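Local coordinates for protein putative hexose oxidase (Nonomuraea sp. ATCC 39727, PDB 5AWV) that carries covalently bound FAD and, as a glycopeptide hexose oxidase, probably oxidises a sugar of teicoplanin-type antibiotics, at residues Arg374-Asp377 with Arg378-Gln381; Val97-Pro100 with Asp101-Val104. One frame throughout, in Å; residues are numbered along the deposited sequence.

Interaction 1 of 2, residues Arg374-Asp377 with Arg378-Gln381; sequences RLTD and RQIQ. With N1L (2-amino-2-deoxy-beta-D-glucopyranuronic acid), chain B; MAN (alpha-D-mannopyranose), chain C.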
ATOM      1  N   ARG A 374     -12.150  22.051   5.007  1.00 15.57           N
ATOM      2  CA  ARG A 374     -11.268  22.568   3.986  1.00 16.31           C
ATOM      3  C   ARG A 374     -10.079  23.287   4.528  1.00 15.11           C
ATOM      4  O   ARG A 374     -10.067  23.889   5.639  1.00 15.33           O
ATOM      5  CB  ARG A 374     -12.020  23.474   3.018  1.00 17.61           C
ATOM      6  CG  ARG A 374     -12.426  24.829   3.635  1.00 18.56           C
ATOM      7  CD  ARG A 374     -12.691  25.754   2.472  1.00 21.09           C
ATOM      8  NE  ARG A 374     -13.260  27.050   2.766  1.00 20.36           N
ATOM      9  CZ  ARG A 374     -12.586  28.177   2.949  1.00 20.94           C
ATOM     10  NH1 ARG A 374     -11.263  28.181   2.965  1.00 18.43           N
ATOM     11  NH2 ARG A 374     -13.278  29.323   3.070  1.00 22.75           N
ATOM     12  N   LEU A 375      -9.072  23.308   3.696  1.00 15.72           N
ATOM     13  CA  LEU A 375      -7.978  24.236   3.888  1.00 18.03           C
ATOM     14  C   LEU A 375      -8.496  25.658   4.116  1.00 18.47           C
ATOM     15  O   LEU A 375      -9.437  26.100   3.488  1.00 19.11           O
ATOM     16  CB  LEU A 375      -7.038  24.211   2.689  1.00 19.71           C
ATOM     17  CG  LEU A 375      -6.167  22.966   2.485  1.00 23.48           C
ATOM     18  CD1 LEU A 375      -5.430  22.979   1.127  1.00 24.86           C
ATOM     19  CD2 LEU A 375      -5.114  22.749   3.599  1.00 24.05           C
ATOM     20  N   THR A 376      -7.892  26.381   5.037  1.00 19.17           N
ATOM     21  CA  THR A 376      -8.352  27.714   5.396  1.00 19.97           C
ATOM     22  C   THR A 376      -7.898  28.644   4.295  1.00 20.85           C
ATOM     23  O   THR A 376      -7.092  28.291   3.372  1.00 17.09           O
ATOM     24  CB  THR A 376      -7.688  28.220   6.715  1.00 21.17           C
ATOM     25  OG1 THR A 376      -6.302  28.448   6.473  1.00 17.73           O
ATOM     26  CG2 THR A 376      -7.934  27.243   7.824  1.00 20.10           C
ATOM     27  N   ASP A 377      -8.420  29.860   4.359  1.00 22.83           N
ATOM     28  CA  ASP A 377      -8.057  30.845   3.372  1.00 23.10           C
ATOM     29  C   ASP A 377      -6.563  31.131   3.340  1.00 20.21           C
ATOM     30  O   ASP A 377      -6.015  31.274   2.276  1.00 19.14           O
ATOM     31  CB  ASP A 377      -8.834  32.142   3.610  1.00 25.67           C
ATOM     32  CG  ASP A 377     -10.353  31.964   3.475  1.00 29.49           C
ATOM     33  OD1 ASP A 377     -10.820  30.958   2.852  1.00 29.41           O
ATOM     34  OD2 ASP A 377     -11.080  32.819   4.048  1.00 31.59           O
ATOM     35  N   ARG A 378      -5.920  31.133   4.503  1.00 18.84           N
ATOM     36  CA  ARG A 378      -4.482  31.367   4.626  1.00 20.74           C
ATOM     37  C   ARG A 378      -3.669  30.212   4.117  1.00 19.01           C
ATOM     38  O   ARG A 378      -2.637  30.368   3.497  1.00 17.94           O
ATOM     39  CB  ARG A 378      -4.128  31.681   6.065  1.00 24.05           C
ATOM     40  CG  ARG A 378      -4.913  32.902   6.590  1.00 27.77           C
ATOM     41  CD  ARG A 378      -4.537  33.332   8.005  1.00 30.23           C
ATOM     42  NE  ARG A 378      -3.207  33.910   8.044  1.00 28.95           N
ATOM     43  CZ  ARG A 378      -2.626  34.430   9.118  1.00 33.00           C
ATOM     44  NH1 ARG A 378      -3.272  34.506  10.296  1.00 32.38           N
ATOM     45  NH2 ARG A 378      -1.386  34.891   9.013  1.00 31.28           N
ATOM     46  N   GLN A 379      -4.206  29.020   4.273  1.00 18.00           N
ATOM     47  CA  GLN A 379      -3.590  27.817   3.728  1.00 16.42           C
ATOM     48  C   GLN A 379      -3.703  27.767   2.244  1.00 16.93           C
ATOM     49  O   GLN A 379      -2.768  27.401   1.558  1.00 15.79           O
ATOM     50  CB  GLN A 379      -4.193  26.570   4.387  1.00 17.59           C
ATOM     51  CG  GLN A 379      -3.771  26.414   5.882  1.00 17.69           C
ATOM     52  CD  GLN A 379      -4.332  25.168   6.545  1.00 19.56           C
ATOM     53  OE1 GLN A 379      -3.596  24.394   7.132  1.00 22.76           O
ATOM     54  NE2 GLN A 379      -5.597  24.981   6.463  1.00 16.98           N
ATOM     55  N   ILE A 380      -4.860  28.171   1.713  1.00 18.43           N
ATOM     56  CA  ILE A 380      -4.965  28.191   0.272  1.00 17.97           C
ATOM     57  C   ILE A 380      -3.960  29.211  -0.333  1.00 21.80           C
ATOM     58  O   ILE A 380      -3.400  28.963  -1.410  1.00 19.32           O
ATOM     59  CB  ILE A 380      -6.401  28.477  -0.170  1.00 16.98           C
ATOM     60  CG1 ILE A 380      -7.290  27.266   0.209  1.00 18.08           C
ATOM     61  CG2 ILE A 380      -6.510  28.840  -1.607  1.00 18.92           C
ATOM     62  CD1 ILE A 380      -8.741  27.512   0.072  1.00 17.74           C
ATOM     63  N   GLN A 381      -3.826  30.357   0.327  1.00 22.69           N
ATOM     64  CA  GLN A 381      -2.840  31.364  -0.077  1.00 23.88           C
ATOM     65  C   GLN A 381      -1.447  30.735  -0.193  1.00 23.57           C
ATOM     66  O   GLN A 381      -0.734  30.942  -1.164  1.00 24.56           O
ATOM     67  CB  GLN A 381      -2.851  32.533   0.926  1.00 26.30           C
ATOM     68  CG  GLN A 381      -2.077  33.791   0.458  1.00 33.76           C
ATOM     69  CD  GLN A 381      -1.947  34.916   1.524  1.00 46.46           C
ATOM     70  OE1 GLN A 381      -1.757  34.650   2.733  1.00 56.78           O
ATOM     71  NE2 GLN A 381      -2.025  36.204   1.069  1.00 49.10           N
TER
HETATM   72  C1  N1L B 104      -5.631  36.946  11.647  1.00 33.95           C
HETATM   73  C2  N1L B 104      -5.866  37.681  13.061  1.00 43.45           C
HETATM   74  C3  N1L B 104      -5.637  36.648  14.264  1.00 39.24           C
HETATM   75  C4  N1L B 104      -6.334  35.304  14.008  1.00 40.04           C
HETATM   76  C5  N1L B 104      -5.925  34.772  12.587  1.00 39.58           C
HETATM   77  C6  N1L B 104      -6.427  33.320  12.360  1.00 41.64           C
HETATM   78  N2  N1L B 104      -5.379  38.856  13.449  1.00 48.03           N
HETATM   79  O3  N1L B 104      -6.201  37.339  15.389  1.00 36.83           O
HETATM   80  O4  N1L B 104      -5.833  34.426  15.072  1.00 41.12           O
HETATM   81  O5  N1L B 104      -6.397  35.708  11.512  1.00 33.09           O
HETATM   82  O6B N1L B 104      -5.949  32.900  11.055  1.00 55.25           O
HETATM   83  O6A N1L B 104      -7.853  33.267  12.543  1.00 48.46           O
HETATM   84  C1  MAN C 102       0.328  39.901  -1.073  1.00 42.88           C
HETATM   85  C2  MAN C 102      -0.702  38.791  -1.323  1.00 39.57           C
HETATM   86  C3  MAN C 102      -0.002  37.447  -1.463  1.00 39.84           C
HETATM   87  C4  MAN C 102       1.083  37.548  -2.569  1.00 41.62           C
HETATM   88  C5  MAN C 102       2.162  38.633  -2.250  1.00 45.48           C
HETATM   89  C6  MAN C 102       3.294  38.664  -3.330  1.00 49.11           C
HETATM   90  O2  MAN C 102      -1.371  39.051  -2.497  1.00 34.32           O
HETATM   91  O3  MAN C 102      -1.009  36.379  -1.786  1.00 34.96           O
HETATM   92  O4  MAN C 102       1.655  36.312  -2.570  1.00 41.10           O
HETATM   93  O5  MAN C 102       1.491  39.918  -2.056  1.00 40.51           O
HETATM   94  O6  MAN C 102       2.851  39.420  -4.501  1.00 44.08           O
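T376 caps the start of a helix against Q379, and from the same first turn R378 bonds one sugar and Q381 reaches a second through a weak bond. The cap itself is simple: OG1 of T376 accepts from the backbone N of Q379 at 3.1 Å, with an N-H...O angle of 156°. It can do so because chi1 of 68° sets the hydroxyl between the backbone N and the carbonyl carbon, facing the helix end. The CG of Q379 also lies close against this oxygen. Behind the cap the backbone winds up regularly, with I380 N bonded to T376 O at 2.8 Å and Q381 N to D377 O at 3.1 Å. CG1 of I380 lies 3.9 Å from CB of L375, and the side chain also touches S268, L271 and R272 of helix 264-280. At the front of the turn R374 folds back on its own loop and gives NH1 to L375 O at 2.8 Å; its NE pairs with E276, and a further salt bridge to D377 is less certain, because the place of OD1 is doubtful.

R378 makes the contact with the aminoglucuronic acid. Its chain bends at chi3 (70°), and NH1 then donates to O6B of that sugar at 3.2 Å, with the oxygen at the guanidinium edge and near its plane. NH2 bonds the backbone of the bound peptide, and E455 forms a salt bridge with the same arginine. Q381 extends from the same flank of the helix, diverging from R378, and makes a weak bond from NE2 to O3 of the mannose at 3.0 Å; E264 holds that mannose too. What results is a threonine N-cap on helix 377-387, with its first turn turned into a binding surface for glycopeptide and sugar.

Interaction 2 of 2, residues Val97-Pro100 with Asp101-Val104; sequences VDNP and DVKV. With FAD (flavin-adenine dinucleotide), chain M.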
ATOM      1  N   VAL A  97      13.251   0.032   3.933  1.00 17.95           N
ATOM      2  CA  VAL A  97      13.836  -1.185   3.429  1.00 16.83           C
ATOM      3  C   VAL A  97      15.186  -0.912   2.797  1.00 17.54           C
ATOM      4  O   VAL A  97      16.107  -1.716   3.032  1.00 18.55           O
ATOM      5  CB  VAL A  97      12.906  -1.864   2.397  1.00 17.89           C
ATOM      6  CG1 VAL A  97      13.483  -3.155   1.842  1.00 19.45           C
ATOM      7  CG2 VAL A  97      11.531  -2.106   3.057  1.00 15.81           C
ATOM      8  N   ASP A  98      15.285   0.134   1.965  1.00 17.54           N
ATOM      9  CA  ASP A  98      16.468   0.401   1.183  1.00 19.43           C
ATOM     10  C   ASP A  98      17.241   1.542   1.879  1.00 19.24           C
ATOM     11  O   ASP A  98      16.907   2.722   1.758  1.00 17.48           O
ATOM     12  CB  ASP A  98      16.153   0.791  -0.233  1.00 20.22           C
ATOM     13  CG  ASP A  98      15.559  -0.347  -1.042  1.00 20.73           C
ATOM     14  OD1 ASP A  98      16.101  -1.469  -0.995  1.00 18.87           O
ATOM     15  OD2 ASP A  98      14.560  -0.062  -1.772  1.00 20.65           O
ATOM     16  N   ASN A  99      18.185   1.148   2.732  1.00 22.45           N
ATOM     17  CA  ASN A  99      19.082   2.122   3.431  1.00 23.82           C
ATOM     18  C   ASN A  99      20.403   1.396   3.664  1.00 22.63           C
ATOM     19  O   ASN A  99      20.424   0.172   3.686  1.00 22.01           O
ATOM     20  CB  ASN A  99      18.444   2.761   4.706  1.00 23.87           C
ATOM     21  CG  ASN A  99      18.137   1.759   5.776  1.00 25.93           C
ATOM     22  OD1 ASN A  99      16.963   1.528   6.162  1.00 27.29           O
ATOM     23  ND2 ASN A  99      19.149   1.090   6.235  1.00 24.78           N
ATOM     24  N   PRO A 100      21.478   2.151   3.916  1.00 27.88           N
ATOM     25  CA  PRO A 100      22.765   1.496   4.161  1.00 28.20           C
ATOM     26  C   PRO A 100      22.822   0.554   5.384  1.00 26.67           C
ATOM     27  O   PRO A 100      23.685  -0.323   5.426  1.00 30.40           O
ATOM     28  CB  PRO A 100      23.736   2.671   4.322  1.00 30.88           C
ATOM     29  CG  PRO A 100      23.005   3.907   3.885  1.00 32.43           C
ATOM     30  CD  PRO A 100      21.558   3.626   3.880  1.00 27.10           C
ATOM     31  N   ASP A 101      21.971   0.730   6.385  1.00 23.70           N
ATOM     32  CA  ASP A 101      22.014  -0.120   7.576  1.00 25.69           C
ATOM     33  C   ASP A 101      21.334  -1.477   7.538  1.00 24.37           C
ATOM     34  O   ASP A 101      21.658  -2.348   8.343  1.00 24.03           O
ATOM     35  CB  ASP A 101      21.526   0.644   8.795  1.00 30.97           C
ATOM     36  CG  ASP A 101      22.358   1.873   9.066  1.00 32.63           C
ATOM     37  OD1 ASP A 101      23.541   1.887   8.741  1.00 39.68           O
ATOM     38  OD2 ASP A 101      21.815   2.868   9.540  1.00 41.85           O
ATOM     39  N   VAL A 102      20.483  -1.727   6.553  1.00 22.53           N
ATOM     40  CA  VAL A 102      19.766  -2.982   6.463  1.00 19.16           C
ATOM     41  C   VAL A 102      20.718  -4.006   5.907  1.00 22.60           C
ATOM     42  O   VAL A 102      21.269  -3.878   4.804  1.00 24.55           O
ATOM     43  CB  VAL A 102      18.465  -2.854   5.578  1.00 20.01           C
ATOM     44  CG1 VAL A 102      17.865  -4.184   5.269  1.00 20.13           C
ATOM     45  CG2 VAL A 102      17.400  -2.069   6.331  1.00 20.67           C
ATOM     46  N   LYS A 103      20.855  -5.107   6.613  1.00 23.38           N
ATOM     47  CA  LYS A 103      21.744  -6.122   6.125  1.00 23.54           C
ATOM     48  C   LYS A 103      21.084  -7.323   5.517  1.00 21.70           C
ATOM     49  O   LYS A 103      21.748  -8.078   4.785  1.00 23.98           O
ATOM     50  CB  LYS A 103      22.651  -6.573   7.282  1.00 24.86           C
ATOM     51  CG  LYS A 103      23.517  -5.473   7.854  1.00 26.40           C
ATOM     52  CD  LYS A 103      24.543  -4.925   6.875  1.00 29.10           C
ATOM     53  CE  LYS A 103      25.213  -3.680   7.448  1.00 32.14           C
ATOM     54  NZ  LYS A 103      26.287  -3.271   6.500  1.00 34.47           N
ATOM     55  N   VAL A 104      19.866  -7.608   5.911  1.00 18.78           N
ATOM     56  CA  VAL A 104      19.136  -8.654   5.248  1.00 18.80           C
ATOM     57  C   VAL A 104      17.780  -8.140   4.830  1.00 20.86           C
ATOM     58  O   VAL A 104      17.064  -7.559   5.648  1.00 18.54           O
ATOM     59  CB  VAL A 104      18.945  -9.814   6.199  1.00 20.28           C
ATOM     60  CG1 VAL A 104      18.149 -10.891   5.564  1.00 20.74           C
ATOM     61  CG2 VAL A 104      20.320 -10.445   6.528  1.00 26.53           C
TER
HETATM   62  PA  FAD M 601       7.229  -2.273   0.994  1.00 15.20           P
HETATM   63  O1A FAD M 601       8.178  -1.153   0.623  1.00 14.06           O
HETATM   64  O2A FAD M 601       7.476  -3.644   0.563  1.00 14.49           O
HETATM   65  O5B FAD M 601       6.959  -2.265   2.553  1.00 13.81           O
HETATM   66  C5B FAD M 601       6.593  -1.058   3.305  1.00 14.19           C
HETATM   67  C4B FAD M 601       6.886  -1.254   4.759  1.00 13.42           C
HETATM   68  O4B FAD M 601       6.144  -2.328   5.349  1.00 13.89           O
HETATM   69  C3B FAD M 601       8.353  -1.535   5.123  1.00 14.41           C
HETATM   70  O3B FAD M 601       8.739  -1.062   6.437  1.00 15.13           O
HETATM   71  C2B FAD M 601       8.329  -3.031   5.056  1.00 15.72           C
HETATM   72  O2B FAD M 601       9.417  -3.561   5.735  1.00 15.73           O
HETATM   73  C1B FAD M 601       7.008  -3.388   5.652  1.00 14.42           C
HETATM   74  N9A FAD M 601       6.538  -4.666   5.172  1.00 14.60           N
HETATM   75  C8A FAD M 601       6.361  -5.111   3.922  1.00 16.38           C
HETATM   76  N7A FAD M 601       5.820  -6.350   3.898  1.00 16.17           N
HETATM   77  C5A FAD M 601       5.619  -6.715   5.157  1.00 15.61           C
HETATM   78  C6A FAD M 601       5.142  -7.940   5.833  1.00 14.82           C
HETATM   79  N6A FAD M 601       4.773  -8.969   5.076  1.00 14.39           N
HETATM   80  N1A FAD M 601       5.083  -7.914   7.198  1.00 14.83           N
HETATM   81  C2A FAD M 601       5.502  -6.834   7.920  1.00 17.11           C
HETATM   82  N3A FAD M 601       5.994  -5.688   7.373  1.00 14.14           N
HETATM   83  C4A FAD M 601       6.104  -5.633   6.015  1.00 16.31           C
HETATM   84  N1  FAD M 601      -1.631   3.847  -0.346  1.00 16.22           N
HETATM   85  C2  FAD M 601      -2.991   3.952  -0.251  1.00 17.14           C
HETATM   86  O2  FAD M 601      -3.549   3.678   0.835  1.00 17.08           O
HETATM   87  N3  FAD M 601      -3.760   4.308  -1.292  1.00 19.34           N
HETATM   88  C4  FAD M 601      -3.257   4.459  -2.535  1.00 19.42           C
HETATM   89  O4  FAD M 601      -3.990   4.748  -3.507  1.00 22.02           O
HETATM   90  C4X FAD M 601      -1.806   4.325  -2.727  1.00 20.26           C
HETATM   91  N5  FAD M 601      -1.204   4.468  -3.960  1.00 23.08           N
HETATM   92  C5X FAD M 601       0.132   4.247  -4.159  1.00 22.81           C
HETATM   93  C6  FAD M 601       0.649   4.344  -5.468  1.00 25.87           C
HETATM   94  C7  FAD M 601       2.059   4.201  -5.564  1.00 22.79           C
HETATM   95  C7M FAD M 601       2.713   4.337  -6.963  1.00 26.94           C
HETATM   96  C8  FAD M 601       2.950   3.870  -4.382  1.00 19.07           C
HETATM   97  C8M FAD M 601       4.391   3.458  -4.567  1.00 17.55           C
HETATM   98  C9  FAD M 601       2.341   3.724  -3.117  1.00 17.27           C
HETATM   99  C9A FAD M 601       1.001   3.926  -2.963  1.00 18.22           C
HETATM  100  N10 FAD M 601       0.351   3.816  -1.703  1.00 18.43           N
HETATM  101  C10 FAD M 601      -1.017   3.971  -1.550  1.00 17.50           C
HETATM  102  C1' FAD M 601       1.147   3.545  -0.461  1.00 16.86           C
HETATM  103  C2' FAD M 601       1.184   2.110  -0.092  1.00 13.79           C
HETATM  104  O2' FAD M 601      -0.048   1.834   0.547  1.00 11.93           O
HETATM  105  C3' FAD M 601       2.287   2.015   0.894  1.00 13.52           C
HETATM  106  O3' FAD M 601       3.453   2.475   0.208  1.00 13.70           O
HETATM  107  C4' FAD M 601       2.468   0.545   1.363  1.00 13.40           C
HETATM  108  O4' FAD M 601       3.161   0.592   2.613  1.00 13.29           O
HETATM  109  C5' FAD M 601       3.315  -0.184   0.350  1.00 14.44           C
HETATM  110  O5' FAD M 601       3.399  -1.583   0.684  1.00 13.95           O
HETATM  111  P   FAD M 601       4.452  -2.478  -0.061  1.00 13.88           P
HETATM  112  O1P FAD M 601       4.307  -3.859   0.356  1.00 13.05           O
HETATM  113  O2P FAD M 601       4.447  -2.275  -1.551  1.00 13.87           O
HETATM  114  O3P FAD M 601       5.797  -1.746   0.409  1.00 13.87           O
HETATM  115  O   HOH W   1      22.011  -2.154   3.119  1.00 35.36           O
HETATM  116  O   HOH W   2      24.933  -2.776   4.233  1.00 45.35           O
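N99 and V102 form the close-packed side of this bend, their side chains crossing at about a right angle with CG of N99 3.9 Å from CG2 of V102. The asparagine gets there with chi1 at 63°, which folds its amide back under the turn, toward the chain that follows P100. The same methyl of V102 lies 3.6 Å from the carbonyl O of V97, so the valine is gripped between the V97 carbonyl and the N99 side chain, with A85 of strand 84-87 also touching it. V97, for its part, turns away from the bend and rests CG2 3.7 Å from O2B of FAD, on the ribose of the adenosine half. D98 next to it forms a salt bridge with R87.

The backbone here is a type I beta turn from N99 to V102, in the loop that joins two parallel strands of the FAD-binding domain, a PCMH-type flavin fold. Its closing bond is weak, V102 N reaching N99 O at 3.4 Å.

On the other side the packing gives way to water and charge. P100 is exposed at the corner, and its carbonyl O does not meet K103 directly: a water accepts from NZ of K103 at 2.7 Å and lies 3.0 Å from P100 O, to which it can donate. The lysine curls back to reach that water through a bend at chi2 (-65°), though its CB sets out away from the turn. A second water lies between the carbonyls of N99 and V102, but its unusually short approach to V102 makes that bridge doubtful. D101 keeps its carboxylate beside the P100 carbonyl group, where OD1 forms a salt bridge with K189 of the second subunit.

In the fold
Coming from the N terminus, the chain meets interaction 2 first. There 97-104 makes the turn in the loop between strands 84-87 and 104-107, neighbouring parallel strands of the four-stranded mixed sheet, and leads the chain back into that sheet beside FAD. Interaction 1 comes some 270 residues later, where the chain leaves strand 363-371, outermost within this chain in the seven-stranded antiparallel sheet, and enters helix 377-387, next to helix 264-280. The two contacts are in series: neither nests in or crosses the other. Their centres are about 40 Å apart and their nearest atoms about 29 Å, so they do not touch: 97-104 lies beside the adenosine half of FAD, 374-381 beside a bound peptide and its sugars.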